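Restriction endonuclease EcoP15I, restriction subunit (Escherichia coli, PDB 4ZCF) cleaves DNA in an ATP-dependent way as the helicase-like motor and nuclease subunit of a type III restriction enzyme, acting together with the Mod methyltransferase subunit. Local coordinates at residues L401-D406 with E506-P511; L370-M375 with E425-A430. All blocks are in the same frame, centred on the assembly; numbering follows the deposited sequence.

Interaction 1 (L401-D406 with E506-P511)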
loop_
_atom_site.group_PDB
_atom_site.type_symbol
_atom_site.label_atom_id
_atom_site.label_comp_id
_atom_site.label_asym_id
_atom_site.label_seq_id
_atom_site.Cartn_x
_atom_site.Cartn_y
_atom_site.Cartn_z
ATOM N N LEU C 401 -9.354 -31.860 -21.559
ATOM C CA LEU C 401 -8.442 -31.622 -20.454
ATOM C C LEU C 401 -7.686 -32.892 -20.112
ATOM O O LEU C 401 -8.296 -33.906 -19.771
ATOM C CB LEU C 401 -9.216 -31.072 -19.236
ATOM C CG LEU C 401 -8.483 -30.929 -17.886
ATOM C CD1 LEU C 401 -7.330 -29.946 -17.970
ATOM C CD2 LEU C 401 -9.446 -30.484 -16.809
ATOM N N PHE C 402 -6.350 -32.825 -20.204
ATOM C CA PHE C 402 -5.451 -33.928 -19.889
ATOM C C PHE C 402 -4.830 -33.695 -18.526
ATOM O O PHE C 402 -4.340 -32.592 -18.270
ATOM C CB PHE C 402 -4.342 -34.064 -20.953
ATOM C CG PHE C 402 -4.774 -34.670 -22.271
ATOM C CD1 PHE C 402 -4.928 -36.047 -22.407
ATOM C CD2 PHE C 402 -4.976 -33.871 -23.391
ATOM C CE1 PHE C 402 -5.328 -36.608 -23.627
ATOM C CE2 PHE C 402 -5.367 -34.433 -24.613
ATOM C CZ PHE C 402 -5.543 -35.797 -24.722
ATOM N N PHE C 403 -4.838 -34.722 -17.652
ATOM C CA PHE C 403 -4.205 -34.621 -16.335
ATOM C C PHE C 403 -2.876 -35.378 -16.229
ATOM O O PHE C 403 -2.856 -36.607 -16.128
ATOM C CB PHE C 403 -5.160 -34.991 -15.192
ATOM C CG PHE C 403 -6.073 -33.881 -14.747
ATOM C CD1 PHE C 403 -5.556 -32.679 -14.275
ATOM C CD2 PHE C 403 -7.451 -34.050 -14.757
ATOM C CE1 PHE C 403 -6.405 -31.645 -13.877
ATOM C CE2 PHE C 403 -8.298 -33.020 -14.343
ATOM C CZ PHE C 403 -7.769 -31.825 -13.904
ATOM N N ILE C 404 -1.770 -34.620 -16.233
ATOM C CA ILE C 404 -0.392 -35.107 -16.111
ATOM C C ILE C 404 0.062 -35.113 -14.634
ATOM O O ILE C 404 -0.599 -34.518 -13.775
ATOM C CB ILE C 404 0.568 -34.328 -17.081
ATOM C CG1 ILE C 404 1.870 -35.108 -17.414
ATOM C CG2 ILE C 404 0.851 -32.893 -16.610
ATOM C CD1 ILE C 404 1.703 -36.389 -18.293
ATOM N N ASP C 405 1.166 -35.821 -14.342
ATOM C CA ASP C 405 1.727 -35.957 -12.999
ATOM C C ASP C 405 2.875 -34.957 -12.738
ATOM O O ASP C 405 2.937 -34.368 -11.652
ATOM C CB ASP C 405 2.159 -37.420 -12.750
ATOM C CG ASP C 405 3.220 -37.984 -13.693
ATOM O OD1 ASP C 405 3.429 -37.399 -14.779
ATOM O OD2 ASP C 405 3.810 -39.034 -13.360
ATOM N N ASP C 406 3.764 -34.753 -13.742
ATOM C CA ASP C 406 4.902 -33.830 -13.672
ATOM C C ASP C 406 5.214 -33.262 -15.054
ATOM O O ASP C 406 4.537 -32.345 -15.515
ATOM C CB ASP C 406 6.128 -34.539 -13.110
ATOM N N GLU C 506 -8.249 -28.796 -8.739
ATOM C CA GLU C 506 -9.202 -28.013 -7.947
ATOM C C GLU C 506 -9.593 -26.692 -8.594
ATOM O O GLU C 506 -10.612 -26.108 -8.229
ATOM C CB GLU C 506 -8.640 -27.781 -6.555
ATOM N N GLY C 507 -8.780 -26.240 -9.542
ATOM C CA GLY C 507 -8.986 -24.997 -10.277
ATOM C C GLY C 507 -9.677 -25.167 -11.611
ATOM O O GLY C 507 -9.713 -24.226 -12.409
ATOM N N TRP C 508 -10.247 -26.333 -11.852
ATOM C CA TRP C 508 -10.984 -26.548 -13.077
ATOM C C TRP C 508 -12.450 -26.714 -12.799
ATOM O O TRP C 508 -12.844 -27.603 -12.099
ATOM C CB TRP C 508 -10.415 -27.759 -13.795
ATOM C CG TRP C 508 -9.059 -27.473 -14.274
ATOM C CD1 TRP C 508 -7.899 -27.796 -13.672
ATOM C CD2 TRP C 508 -8.716 -26.740 -15.439
ATOM N NE1 TRP C 508 -6.851 -27.335 -14.396
ATOM C CE2 TRP C 508 -7.330 -26.676 -15.491
ATOM C CE3 TRP C 508 -9.453 -26.138 -16.448
ATOM C CZ2 TRP C 508 -6.665 -26.036 -16.503
ATOM C CZ3 TRP C 508 -8.794 -25.513 -17.439
ATOM C CH2 TRP C 508 -7.417 -25.466 -17.469
ATOM N N ASP C 509 -13.262 -25.825 -13.328
ATOM C CA ASP C 509 -14.668 -26.057 -13.376
ATOM C C ASP C 509 -15.243 -25.350 -14.569
ATOM O O ASP C 509 -15.996 -24.411 -14.438
ATOM C CB ASP C 509 -15.310 -25.561 -12.090
ATOM C CG ASP C 509 -16.742 -25.974 -11.960
ATOM O OD1 ASP C 509 -17.222 -26.733 -12.798
ATOM O OD2 ASP C 509 -17.403 -25.544 -11.019
ATOM N N ASN C 510 -14.910 -25.829 -15.744
ATOM C CA ASN C 510 -15.153 -25.085 -16.944
ATOM C C ASN C 510 -16.312 -25.754 -17.594
ATOM O O ASN C 510 -16.292 -26.936 -17.754
ATOM C CB ASN C 510 -13.940 -25.203 -17.842
ATOM C CG ASN C 510 -13.989 -24.266 -19.013
ATOM O OD1 ASN C 510 -14.803 -24.410 -19.903
ATOM N ND2 ASN C 510 -13.113 -23.294 -19.011
ATOM N N PRO C 511 -17.354 -25.025 -17.935
ATOM C CA PRO C 511 -18.546 -25.715 -18.467
ATOM C C PRO C 511 -18.309 -26.428 -19.810
ATOM O O PRO C 511 -18.861 -27.505 -20.021
ATOM C CB PRO C 511 -19.586 -24.594 -18.582
ATOM C CG PRO C 511 -18.791 -23.337 -18.700
ATOM C CD PRO C 511 -17.548 -23.557 -17.888
#

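Interaction 2 (L370-M375 with E425-A430)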
loop_
_atom_site.group_PDB
_atom_site.type_symbol
_atom_site.label_atom_id
_atom_site.label_comp_id
_atom_site.label_asym_id
_atom_site.label_seq_id
_atom_site.Cartn_x
_atom_site.Cartn_y
_atom_site.Cartn_z
ATOM N N LEU C 370 0.664 -47.199 -22.860
ATOM C CA LEU C 370 -0.656 -47.033 -22.226
ATOM C C LEU C 370 -1.154 -45.577 -22.287
ATOM O O LEU C 370 -2.315 -45.334 -22.627
ATOM C CB LEU C 370 -0.589 -47.527 -20.756
ATOM C CG LEU C 370 -1.768 -47.211 -19.817
ATOM C CD1 LEU C 370 -2.898 -48.207 -19.989
ATOM C CD2 LEU C 370 -1.312 -47.201 -18.367
ATOM N N ALA C 371 -0.303 -44.632 -21.947
ATOM C CA ALA C 371 -0.636 -43.232 -22.112
ATOM C C ALA C 371 -0.826 -42.812 -23.545
ATOM O O ALA C 371 -1.765 -42.130 -23.871
ATOM C CB ALA C 371 0.435 -42.387 -21.475
ATOM N N ASP C 372 0.063 -43.260 -24.406
ATOM C CA ASP C 372 0.128 -42.783 -25.762
ATOM C C ASP C 372 -1.158 -43.194 -26.368
ATOM O O ASP C 372 -1.639 -42.603 -27.302
ATOM C CB ASP C 372 1.266 -43.458 -26.494
ATOM C CG ASP C 372 1.937 -42.552 -27.455
ATOM O OD1 ASP C 372 1.592 -41.363 -27.451
ATOM O OD2 ASP C 372 2.790 -43.026 -28.224
ATOM N N ASN C 373 -1.653 -44.298 -25.852
ATOM C CA ASN C 373 -2.882 -44.938 -26.322
ATOM C C ASN C 373 -4.097 -44.142 -25.839
ATOM O O ASN C 373 -5.007 -43.879 -26.631
ATOM C CB ASN C 373 -2.950 -46.386 -25.827
ATOM C CG ASN C 373 -3.459 -47.378 -26.846
ATOM O OD1 ASN C 373 -4.655 -47.436 -27.155
ATOM N ND2 ASN C 373 -2.567 -48.224 -27.348
ATOM N N MET C 374 -4.098 -43.742 -24.548
ATOM C CA MET C 374 -5.159 -42.953 -23.906
ATOM C C MET C 374 -5.310 -41.571 -24.565
ATOM O O MET C 374 -6.433 -41.134 -24.818
ATOM C CB MET C 374 -4.870 -42.800 -22.402
ATOM C CG MET C 374 -5.875 -43.497 -21.521
ATOM S SD MET C 374 -5.700 -43.119 -19.761
ATOM C CE MET C 374 -4.176 -44.023 -19.376
ATOM N N MET C 375 -4.168 -40.910 -24.852
ATOM C CA MET C 375 -4.073 -39.593 -25.481
ATOM C C MET C 375 -4.554 -39.610 -26.938
ATOM O O MET C 375 -5.281 -38.703 -27.344
ATOM C CB MET C 375 -2.642 -39.057 -25.365
ATOM C CG MET C 375 -2.451 -37.688 -25.979
ATOM S SD MET C 375 -0.834 -36.972 -25.625
ATOM C CE MET C 375 0.216 -37.960 -26.729
ATOM N N GLU C 425 0.985 -33.451 -30.886
ATOM C CA GLU C 425 0.851 -32.564 -32.007
ATOM C C GLU C 425 0.637 -33.425 -33.215
ATOM O O GLU C 425 -0.158 -33.108 -34.071
ATOM C CB GLU C 425 2.097 -31.741 -32.168
ATOM N N GLU C 426 1.364 -34.525 -33.289
ATOM C CA GLU C 426 1.374 -35.294 -34.503
ATOM C C GLU C 426 -0.020 -35.773 -34.704
ATOM O O GLU C 426 -0.575 -35.678 -35.775
ATOM C CB GLU C 426 2.293 -36.475 -34.346
ATOM N N TYR C 427 -0.598 -36.262 -33.626
ATOM C CA TYR C 427 -1.897 -36.876 -33.656
ATOM C C TYR C 427 -2.941 -35.860 -34.066
ATOM O O TYR C 427 -3.788 -36.131 -34.917
ATOM C CB TYR C 427 -2.198 -37.367 -32.264
ATOM C CG TYR C 427 -1.389 -38.548 -31.836
ATOM C CD1 TYR C 427 -0.365 -39.040 -32.607
ATOM C CD2 TYR C 427 -1.666 -39.186 -30.658
ATOM C CE1 TYR C 427 0.355 -40.143 -32.209
ATOM C CE2 TYR C 427 -0.956 -40.278 -30.251
ATOM C CZ TYR C 427 0.049 -40.756 -31.029
ATOM O OH TYR C 427 0.748 -41.863 -30.607
ATOM N N VAL C 428 -2.856 -34.666 -33.492
ATOM C CA VAL C 428 -3.836 -33.657 -33.824
ATOM C C VAL C 428 -3.712 -33.315 -35.288
ATOM O O VAL C 428 -4.689 -33.236 -36.012
ATOM C CB VAL C 428 -3.634 -32.420 -32.975
ATOM N N LEU C 429 -2.483 -33.147 -35.734
ATOM C CA LEU C 429 -2.266 -32.646 -37.059
ATOM C C LEU C 429 -2.828 -33.683 -37.995
ATOM O O LEU C 429 -3.436 -33.345 -38.989
ATOM C CB LEU C 429 -0.798 -32.386 -37.311
ATOM N N ALA C 430 -2.610 -34.951 -37.689
ATOM C CA ALA C 430 -3.012 -35.995 -38.616
ATOM C C ALA C 430 -4.511 -36.090 -38.774
ATOM O O ALA C 430 -5.036 -36.132 -39.864
ATOM C CB ALA C 430 -2.464 -37.329 -38.153
#

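Interaction 1 (L401-D406 with E506-P511)
Leu401 and Phe403 meet the indole of Trp508 above a parallel, RecA-like helicase sheet. Strand 399-404 lies between strands 497-501 and 513-518; the loop that connects those two flanking strands passes over it and contains residues 506-511. Leu401 points its side chain at the loop, whereas Phe403, two positions on, starts off across that direction and only its ring reaches the indole. In Leu401, CG stands anti to the backbone N (chi1 172°), which lifts the two methyls toward the indole. CD2 sits over the five-membered ring, 4.2 Å from its centroid, a CH-pi contact, while CD1 lies 4.1 Å from CE2 of Trp508, over the middle of the indole. Phe403 comes to the same face differently: its edge is turned to the pyrrole ring in an offset edge-to-face pair, centroids 5.8 Å apart and planes at 80°. The Trp508 ring is turned to meet both by a chi1 of -68°, with CG anti to the carbonyl carbon, and its NE1 is hydrogen-bonded to Ser500 OG on strand 497-501. Without the indole, as with an alanine at Trp508, the Leu401 methyls and the Phe403 edge would probably lose their aromatic partner, and Ser500 OG its N-H donor. The next residue, Asp509, touches the bound AMP, so the packing ties this nucleotide-facing loop to the sheet core, consistent with helicase motif V. Within the strand, Leu401 CG lies over the rim of one Phe403 face, and beyond it Phe403 CZ reaches to 4.0 Å from Trp508 CD1.

Interaction 2 (L370-M375 with E425-A430)
Met375 and Tyr427 mark the closest backbone approach of two helical segments, their CA atoms 8.9 Å apart, so long side chains have to bridge the distance. Each segment keeps its own i to i-4 backbone bonding, for example Met375 N to Ala371 O and Leu429 N to Glu425 O. Tyr427 does most of the bridging: with CG anti to the carbonyl carbon (chi1 -71°), its ring extends across to the 370-375 turn. There the phenol OH stands in front of the Asp372 carboxylate, 3.3 Å from OD1 and equally far from OD2. The two side chains cross at about a right angle, yet the carboxylate and ring planes are only 26° apart. Along the ring edge, in its plane, lies the backbone O of Asp372, 3.8 Å from Tyr427 CE2. Met375, extended through its first two torsions, brings CE to 4.4 Å from the same CE2, a loose apolar contact. This is peripheral packing away from the annotated sites. Lys423 and Phe424, about one turn earlier on helix 421-434, also touch Met375, and Lys423 touches Asp372. Helix 368-389 thus packs against helix 421-434 through these residues, and it also packs against strand 399-404 of the parallel sheet.

The two contacts lie on opposite sides of strand 399-404 in the second of the chain's two seven-stranded parallel sheets, with centres 18 Å apart. Along the chain their segments alternate: 370-375, 401-406, 425-430, then 506-511. Helix 368-389 leads into the strand, and helix 421-434 comes next. Interaction 1 faces the AMP cleft, whereas interaction 2 joins the two helices on the far side, toward the surface. They meet directly through Phe402, whose side chain points away from the loop and places CE1 3.7 Å from Met375 CA. One strand therefore links the nucleotide-side loop to the outer helical layer, a layered helix-sheet-loop arrangement consistent with a RecA-like motor domain.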